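Local structure of pectate lyase (Pectobacterium carotovorum, 4U49) at residues G223-N235 / N243-R255. The protein probably cleaves polygalacturonate and methylated pectins within the chain by calcium-dependent beta-elimination, as a secreted pectate lyase of polysaccharide lyase family 3. Residues are numbered along the deposited sequence; the frame is centred on the assembly and turned at random.
Sequences GKPDKVLQQNAKN and NFTLTGQHGKLWR. Unlike the reference sequence in segment 243-255: Asn243 (reference Lys).
Val228 is the main bump of this contact: its two methyls fill a hollow lined by Phe244, Leu246, His250 and Leu253 inside the parallel beta-helix. CG1, anti to the backbone N (chi1 -177°), comes in at the edge of the Phe244 ring, 4.2 Å from CZ, while CG2 lies 3.6 Å from His250 ND1. CD2 of Leu246 touches both methyls, and Leu253 CD1 packs on Val228 CB at 3.9 Å. Leu229, a second bump, fits between Leu253, its CD1 4.1 Å from Leu253 CD1, and the indole edge at Trp254 CD1. Further along, Trp254 NE1 donates to Gln231 OE1 at 2.9 Å; the oxygen lies near the ring plane, but the indole N-H meets the amide from above its plane, the two planes being 62° apart. Three backbone bonds close the seam: Lys252 N to Asp226 O, Val228 N to Lys252 O and Leu229 N to Leu253 O. Lys252 runs alongside Pro225, and a water bridges NZ to Asp226 O. Asp226 and His250 neighbour Asn216 and Ile195, which bind calcium in this protein, though none is bound here. Backbone bonds thus fix the register, apolar packing fills the interior, and Gln231 OE1, shared with Thr238, satisfies the buried indole N-H.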
ATOM      1  N   GLY A 223     -21.018  -7.697  -4.407  1.00 54.19           N
ATOM      2  CA  GLY A 223     -20.907  -6.422  -5.092  1.00 50.61           C
ATOM      3  C   GLY A 223     -20.544  -5.288  -4.153  1.00 49.09           C
ATOM      4  O   GLY A 223     -20.872  -4.128  -4.405  1.00 46.15           O
ATOM      5  N   LYS A 224     -19.864  -5.630  -3.062  1.00 50.24           N
ATOM      6  CA  LYS A 224     -19.451  -4.650  -2.066  1.00 45.21           C
ATOM      7  C   LYS A 224     -18.499  -3.617  -2.666  1.00 45.47           C
ATOM      8  O   LYS A 224     -17.765  -3.922  -3.607  1.00 43.08           O
ATOM      9  CB  LYS A 224     -18.787  -5.350  -0.877  1.00 44.22           C
ATOM     10  N   PRO A 225     -18.526  -2.385  -2.133  1.00 44.33           N
ATOM     11  CA  PRO A 225     -17.591  -1.337  -2.556  1.00 39.29           C
ATOM     12  C   PRO A 225     -16.138  -1.771  -2.387  1.00 37.62           C
ATOM     13  O   PRO A 225     -15.799  -2.397  -1.381  1.00 34.57           O
ATOM     14  CB  PRO A 225     -17.927  -0.172  -1.621  1.00 40.56           C
ATOM     15  CG  PRO A 225     -19.352  -0.387  -1.261  1.00 43.42           C
ATOM     16  CD  PRO A 225     -19.517  -1.878  -1.167  1.00 44.02           C
ATOM     17  N   ASP A 226     -15.300  -1.451  -3.368  1.00 31.04           N
ATOM     18  CA  ASP A 226     -13.896  -1.839  -3.328  1.00 27.48           C
ATOM     19  C   ASP A 226     -13.160  -1.129  -2.198  1.00 28.33           C
ATOM     20  O   ASP A 226     -13.390   0.052  -1.937  1.00 26.42           O
ATOM     21  CB  ASP A 226     -13.219  -1.541  -4.667  1.00 27.12           C
ATOM     22  CG  ASP A 226     -13.772  -2.385  -5.800  1.00 35.84           C
ATOM     23  OD1 ASP A 226     -13.824  -1.888  -6.946  1.00 39.62           O
ATOM     24  OD2 ASP A 226     -14.156  -3.545  -5.543  1.00 38.90           O
ATOM     25  N   LYS A 227     -12.282  -1.860  -1.518  1.00 28.35           N
ATOM     26  CA  LYS A 227     -11.513  -1.287  -0.424  1.00 26.04           C
ATOM     27  C   LYS A 227     -10.129  -1.921  -0.351  1.00 22.86           C
ATOM     28  O   LYS A 227      -9.967  -3.122  -0.566  1.00 23.56           O
ATOM     29  CB  LYS A 227     -12.254  -1.455   0.905  1.00 27.13           C
ATOM     30  CG  LYS A 227     -12.412  -2.893   1.353  1.00 35.32           C
ATOM     31  CD  LYS A 227     -13.777  -3.145   1.964  1.00 40.12           C
ATOM     32  CE  LYS A 227     -13.818  -4.500   2.655  1.00 42.87           C
ATOM     33  NZ  LYS A 227     -13.315  -5.595   1.770  1.00 38.57           N
ATOM     34  N   VAL A 228      -9.130  -1.101  -0.049  1.00 18.22           N
ATOM     35  CA  VAL A 228      -7.747  -1.555  -0.058  1.00 16.77           C
ATOM     36  C   VAL A 228      -7.331  -2.147   1.283  1.00 17.06           C
ATOM     37  O   VAL A 228      -6.756  -3.235   1.341  1.00 14.87           O
ATOM     38  CB  VAL A 228      -6.793  -0.400  -0.401  1.00 18.62           C
ATOM     39  CG1 VAL A 228      -5.357  -0.901  -0.482  1.00 14.94           C
ATOM     40  CG2 VAL A 228      -7.216   0.265  -1.702  1.00 19.72           C
ATOM     41  N   LEU A 229      -7.625  -1.422   2.357  1.00 18.08           N
ATOM     42  CA  LEU A 229      -7.143  -1.782   3.687  1.00 17.51           C
ATOM     43  C   LEU A 229      -8.296  -2.118   4.621  1.00 20.15           C
ATOM     44  O   LEU A 229      -9.344  -1.506   4.559  1.00 23.38           O
ATOM     45  CB  LEU A 229      -6.325  -0.647   4.281  1.00 19.34           C
ATOM     46  CG  LEU A 229      -5.090  -0.261   3.484  1.00 19.38           C
ATOM     47  CD1 LEU A 229      -4.365   0.907   4.124  1.00 18.85           C
ATOM     48  CD2 LEU A 229      -4.158  -1.456   3.327  1.00 20.07           C
ATOM     49  N   GLN A 230      -8.112  -3.091   5.492  1.00 18.16           N
ATOM     50  CA  GLN A 230      -9.214  -3.581   6.282  1.00 22.46           C
ATOM     51  C   GLN A 230      -8.644  -3.723   7.684  1.00 22.03           C
ATOM     52  O   GLN A 230      -7.490  -4.144   7.849  1.00 18.39           O
ATOM     53  CB  GLN A 230      -9.697  -4.845   5.568  1.00 27.15           C
ATOM     54  CG  GLN A 230     -11.000  -5.541   5.823  1.00 34.76           C
ATOM     55  CD  GLN A 230     -12.082  -4.703   6.419  1.00 36.57           C
ATOM     56  OE1 GLN A 230     -12.524  -3.679   5.828  1.00 47.61           O
ATOM     57  NE2 GLN A 230     -12.715  -5.292   7.446  1.00 41.32           N
ATOM     58  N   GLN A 231      -9.410  -3.265   8.671  1.00 16.60           N
ATOM     59  CA  GLN A 231      -8.898  -3.090  10.033  1.00 16.62           C
ATOM     60  C   GLN A 231     -10.028  -3.138  11.063  1.00 21.04           C
ATOM     61  O   GLN A 231     -10.570  -2.105  11.465  1.00 21.69           O
ATOM     62  CB  GLN A 231      -8.150  -1.756  10.172  1.00 20.66           C
ATOM     63  CG  GLN A 231      -7.389  -1.576  11.481  1.00 21.76           C
ATOM     64  CD  GLN A 231      -6.617  -0.257  11.553  1.00 22.15           C
ATOM     65  OE1 GLN A 231      -6.092   0.217  10.546  1.00 23.74           O
ATOM     66  NE2 GLN A 231      -6.558   0.344  12.746  1.00 21.14           N
ATOM     67  N   ASN A 232     -10.389  -4.341  11.485  1.00 26.37           N
ATOM     68  CA  ASN A 232     -11.556  -4.524  12.334  1.00 26.38           C
ATOM     69  C   ASN A 232     -11.234  -4.451  13.819  1.00 24.50           C
ATOM     70  O   ASN A 232     -12.100  -4.119  14.630  1.00 23.47           O
ATOM     71  CB  ASN A 232     -12.217  -5.858  11.997  1.00 33.22           C
ATOM     72  CG  ASN A 232     -13.097  -5.771  10.763  1.00 37.96           C
ATOM     73  OD1 ASN A 232     -12.899  -6.502   9.791  1.00 41.48           O
ATOM     74  ND2 ASN A 232     -14.067  -4.856  10.790  1.00 30.75           N
ATOM     75  N   ALA A 233      -9.988  -4.749  14.171  1.00 22.93           N
ATOM     76  CA  ALA A 233      -9.568  -4.710  15.564  1.00 24.32           C
ATOM     77  C   ALA A 233      -9.521  -3.281  16.088  1.00 24.00           C
ATOM     78  O   ALA A 233      -9.239  -2.338  15.341  1.00 20.78           O
ATOM     79  CB  ALA A 233      -8.212  -5.377  15.728  1.00 24.76           C
ATOM     80  N   LYS A 234      -9.811  -3.130  17.376  1.00 21.44           N
ATOM     81  CA  LYS A 234      -9.663  -1.854  18.060  1.00 21.92           C
ATOM     82  C   LYS A 234      -8.266  -1.785  18.664  1.00 23.87           C
ATOM     83  O   LYS A 234      -7.570  -2.801  18.726  1.00 23.48           O
ATOM     84  CB  LYS A 234     -10.727  -1.688  19.143  1.00 27.15           C
ATOM     85  CG  LYS A 234     -12.114  -2.143  18.715  1.00 24.71           C
ATOM     86  CD  LYS A 234     -13.109  -2.022  19.856  1.00 28.07           C
ATOM     87  CE  LYS A 234     -14.465  -2.606  19.484  1.00 28.52           C
ATOM     88  NZ  LYS A 234     -14.436  -4.085  19.300  1.00 26.37           N
ATOM     89  N   ASN A 235      -7.864  -0.597  19.108  1.00 20.77           N
ATOM     90  CA  ASN A 235      -6.515  -0.384  19.626  1.00 23.86           C
ATOM     91  C   ASN A 235      -5.489  -0.883  18.615  1.00 25.97           C
ATOM     92  O   ASN A 235      -4.492  -1.516  18.969  1.00 26.03           O
ATOM     93  CB  ASN A 235      -6.334  -1.083  20.976  1.00 26.21           C
ATOM     94  CG  ASN A 235      -7.456  -0.768  21.948  1.00 31.26           C
ATOM     95  OD1 ASN A 235      -8.252  -1.641  22.302  1.00 33.11           O
ATOM     96  ND2 ASN A 235      -7.531   0.486  22.379  1.00 33.08           N
ATOM     97  N   ASN A 243       5.837   5.772   0.100  1.00 15.88           N
ATOM     98  CA  ASN A 243       5.089   6.144  -1.097  1.00 15.59           C
ATOM     99  C   ASN A 243       4.383   4.952  -1.745  1.00 15.23           C
ATOM    100  O   ASN A 243       4.427   4.782  -2.965  1.00 15.50           O
ATOM    101  CB  ASN A 243       6.009   6.826  -2.114  1.00 16.87           C
ATOM    102  CG  ASN A 243       5.242   7.659  -3.120  1.00 20.85           C
ATOM    103  OD1 ASN A 243       4.094   8.037  -2.879  1.00 18.15           O
ATOM    104  ND2 ASN A 243       5.870   7.950  -4.255  1.00 18.80           N
ATOM    105  N   PHE A 244       3.754   4.128  -0.909  1.00 14.61           N
ATOM    106  CA  PHE A 244       2.830   3.087  -1.353  1.00 14.92           C
ATOM    107  C   PHE A 244       1.886   3.671  -2.396  1.00 14.70           C
ATOM    108  O   PHE A 244       1.321   4.742  -2.190  1.00 15.24           O
ATOM    109  CB  PHE A 244       2.066   2.525  -0.148  1.00 16.16           C
ATOM    110  CG  PHE A 244       0.899   1.645  -0.502  1.00 11.44           C
ATOM    111  CD1 PHE A 244       1.095   0.379  -1.029  1.00 14.40           C
ATOM    112  CD2 PHE A 244      -0.399   2.071  -0.264  1.00 13.48           C
ATOM    113  CE1 PHE A 244       0.014  -0.434  -1.337  1.00 15.16           C
ATOM    114  CE2 PHE A 244      -1.480   1.264  -0.572  1.00 12.83           C
ATOM    115  CZ  PHE A 244      -1.274   0.011  -1.106  1.00 12.83           C
ATOM    116  N   THR A 245       1.740   2.985  -3.526  1.00 16.54           N
ATOM    117  CA  THR A 245       1.043   3.565  -4.673  1.00 14.30           C
ATOM    118  C   THR A 245      -0.150   2.739  -5.147  1.00 16.74           C
ATOM    119  O   THR A 245      -0.034   1.538  -5.397  1.00 14.50           O
ATOM    120  CB  THR A 245       2.008   3.764  -5.865  1.00 16.35           C
ATOM    121  OG1 THR A 245       3.031   4.701  -5.505  1.00 17.10           O
ATOM    122  CG2 THR A 245       1.261   4.289  -7.091  1.00 18.07           C
ATOM    123  N   LEU A 246      -1.294   3.402  -5.275  1.00 13.94           N
ATOM    124  CA  LEU A 246      -2.490   2.791  -5.842  1.00 14.34           C
ATOM    125  C   LEU A 246      -2.595   3.137  -7.322  1.00 14.76           C
ATOM    126  O   LEU A 246      -2.443   4.295  -7.704  1.00 16.86           O
ATOM    127  CB  LEU A 246      -3.747   3.265  -5.106  1.00 13.82           C
ATOM    128  CG  LEU A 246      -3.885   2.941  -3.617  1.00 17.12           C
ATOM    129  CD1 LEU A 246      -5.199   3.499  -3.079  1.00 16.05           C
ATOM    130  CD2 LEU A 246      -3.810   1.443  -3.382  1.00 15.85           C
ATOM    131  N   THR A 247      -2.850   2.134  -8.154  1.00 16.60           N
ATOM    132  CA  THR A 247      -3.062   2.378  -9.574  1.00 18.62           C
ATOM    133  C   THR A 247      -4.359   1.722 -10.040  1.00 20.13           C
ATOM    134  O   THR A 247      -4.857   0.784  -9.414  1.00 18.46           O
ATOM    135  CB  THR A 247      -1.880   1.867 -10.426  1.00 19.15           C
ATOM    136  OG1 THR A 247      -2.109   2.189 -11.804  1.00 24.50           O
ATOM    137  CG2 THR A 247      -1.717   0.366 -10.282  1.00 18.73           C
ATOM    138  N   GLY A 248      -4.904   2.226 -11.141  1.00 19.65           N
ATOM    139  CA  GLY A 248      -6.175   1.748 -11.649  1.00 22.25           C
ATOM    140  C   GLY A 248      -7.341   2.516 -11.053  1.00 24.12           C
ATOM    141  O   GLY A 248      -7.239   3.712 -10.783  1.00 22.79           O
ATOM    142  N   GLN A 249      -8.452   1.821 -10.842  1.00 21.02           N
ATOM    143  CA  GLN A 249      -9.654   2.449 -10.311  1.00 26.34           C
ATOM    144  C   GLN A 249     -10.025   1.824  -8.970  1.00 20.95           C
ATOM    145  O   GLN A 249     -10.305   0.627  -8.887  1.00 22.25           O
ATOM    146  CB  GLN A 249     -10.809   2.328 -11.309  1.00 27.35           C
ATOM    147  CG  GLN A 249     -10.568   3.035 -12.641  1.00 29.67           C
ATOM    148  CD  GLN A 249      -9.593   2.292 -13.538  1.00 34.45           C
ATOM    149  OE1 GLN A 249      -9.592   1.062 -13.587  1.00 36.66           O
ATOM    150  NE2 GLN A 249      -8.746   3.039 -14.240  1.00 36.43           N
ATOM    151  N   HIS A 250     -10.016   2.643  -7.923  1.00 24.34           N
ATOM    152  CA  HIS A 250     -10.215   2.161  -6.559  1.00 18.20           C
ATOM    153  C   HIS A 250     -11.503   2.678  -5.924  1.00 19.64           C
ATOM    154  O   HIS A 250     -12.115   3.629  -6.411  1.00 20.36           O
ATOM    155  CB  HIS A 250      -9.022   2.560  -5.686  1.00 18.47           C
ATOM    156  CG  HIS A 250      -7.774   1.792  -5.984  1.00 22.84           C
ATOM    157  ND1 HIS A 250      -7.381   0.699  -5.243  1.00 20.10           N
ATOM    158  CD2 HIS A 250      -6.835   1.954  -6.947  1.00 19.43           C
ATOM    159  CE1 HIS A 250      -6.252   0.221  -5.735  1.00 19.43           C
ATOM    160  NE2 HIS A 250      -5.900   0.962  -6.770  1.00 18.39           N
ATOM    161  N   GLY A 251     -11.899   2.045  -4.825  1.00 21.77           N
ATOM    162  CA  GLY A 251     -13.056   2.477  -4.064  1.00 24.22           C
ATOM    163  C   GLY A 251     -12.635   3.330  -2.883  1.00 20.17           C
ATOM    164  O   GLY A 251     -12.578   4.553  -2.981  1.00 21.27           O
ATOM    165  N   LYS A 252     -12.340   2.674  -1.765  1.00 22.10           N
ATOM    166  CA  LYS A 252     -11.846   3.351  -0.571  1.00 20.05           C
ATOM    167  C   LYS A 252     -10.482   2.802  -0.195  1.00 20.48           C
ATOM    168  O   LYS A 252     -10.219   1.614  -0.372  1.00 23.01           O
ATOM    169  CB  LYS A 252     -12.808   3.163   0.602  1.00 23.08           C
ATOM    170  CG  LYS A 252     -14.171   3.804   0.423  1.00 30.38           C
ATOM    171  CD  LYS A 252     -15.029   3.612   1.666  1.00 27.81           C
ATOM    172  CE  LYS A 252     -15.458   2.163   1.833  1.00 32.34           C
ATOM    173  NZ  LYS A 252     -16.523   1.792   0.858  1.00 38.47           N
ATOM    174  N   LEU A 253      -9.608   3.656   0.327  1.00 19.45           N
ATOM    175  CA  LEU A 253      -8.347   3.163   0.857  1.00 17.81           C
ATOM    176  C   LEU A 253      -8.590   2.492   2.203  1.00 17.47           C
ATOM    177  O   LEU A 253      -8.087   1.401   2.464  1.00 17.83           O
ATOM    178  CB  LEU A 253      -7.323   4.290   1.009  1.00 20.39           C
ATOM    179  CG  LEU A 253      -6.004   3.873   1.672  1.00 18.12           C
ATOM    180  CD1 LEU A 253      -5.164   3.011   0.737  1.00 18.38           C
ATOM    181  CD2 LEU A 253      -5.211   5.079   2.139  1.00 13.44           C
ATOM    182  N   TRP A 254      -9.391   3.143   3.042  1.00 15.87           N
ATOM    183  CA  TRP A 254      -9.500   2.760   4.442  1.00 16.64           C
ATOM    184  C   TRP A 254     -10.744   3.371   5.084  1.00 15.53           C
ATOM    185  O   TRP A 254     -10.990   4.571   4.963  1.00 15.84           O
ATOM    186  CB  TRP A 254      -8.233   3.201   5.183  1.00 16.47           C
ATOM    187  CG  TRP A 254      -8.086   2.712   6.592  1.00 17.82           C
ATOM    188  CD1 TRP A 254      -7.428   1.589   7.005  1.00 19.01           C
ATOM    189  CD2 TRP A 254      -8.571   3.352   7.776  1.00 16.46           C
ATOM    190  NE1 TRP A 254      -7.487   1.483   8.373  1.00 21.48           N
ATOM    191  CE2 TRP A 254      -8.184   2.553   8.870  1.00 17.01           C
ATOM    192  CE3 TRP A 254      -9.301   4.519   8.018  1.00 14.78           C
ATOM    193  CZ2 TRP A 254      -8.500   2.886  10.186  1.00 15.89           C
ATOM    194  CZ3 TRP A 254      -9.617   4.845   9.324  1.00 16.77           C
ATOM    195  CH2 TRP A 254      -9.216   4.033  10.391  1.00 18.04           C
ATOM    196  N   ARG A 255     -11.533   2.541   5.755  1.00 14.89           N
ATOM    197  CA  ARG A 255     -12.703   3.025   6.486  1.00 16.59           C
ATOM    198  C   ARG A 255     -12.934   2.187   7.735  1.00 14.98           C
ATOM    199  O   ARG A 255     -13.179   0.982   7.651  1.00 18.19           O
ATOM    200  CB  ARG A 255     -13.951   3.006   5.596  1.00 19.31           C
ATOM    201  CG  ARG A 255     -15.285   3.070   6.346  1.00 22.65           C
ATOM    202  CD  ARG A 255     -15.648   4.481   6.798  1.00 21.28           C
ATOM    203  NE  ARG A 255     -17.076   4.600   7.111  1.00 24.45           N
ATOM    204  CZ  ARG A 255     -17.579   4.735   8.336  1.00 25.35           C
ATOM    205  NH1 ARG A 255     -18.892   4.834   8.509  1.00 27.60           N
ATOM    206  NH2 ARG A 255     -16.774   4.779   9.390  1.00 21.93           N
TER
HETATM  207  O   HOH W   1     -15.380   1.907  -1.627  1.00 35.06           O
HETATM  208  O   HOH W   2     -11.411  -0.282   5.570  1.00 28.39           O
HETATM  209  O   HOH W   3     -11.760  -1.746   8.044  1.00 19.35           O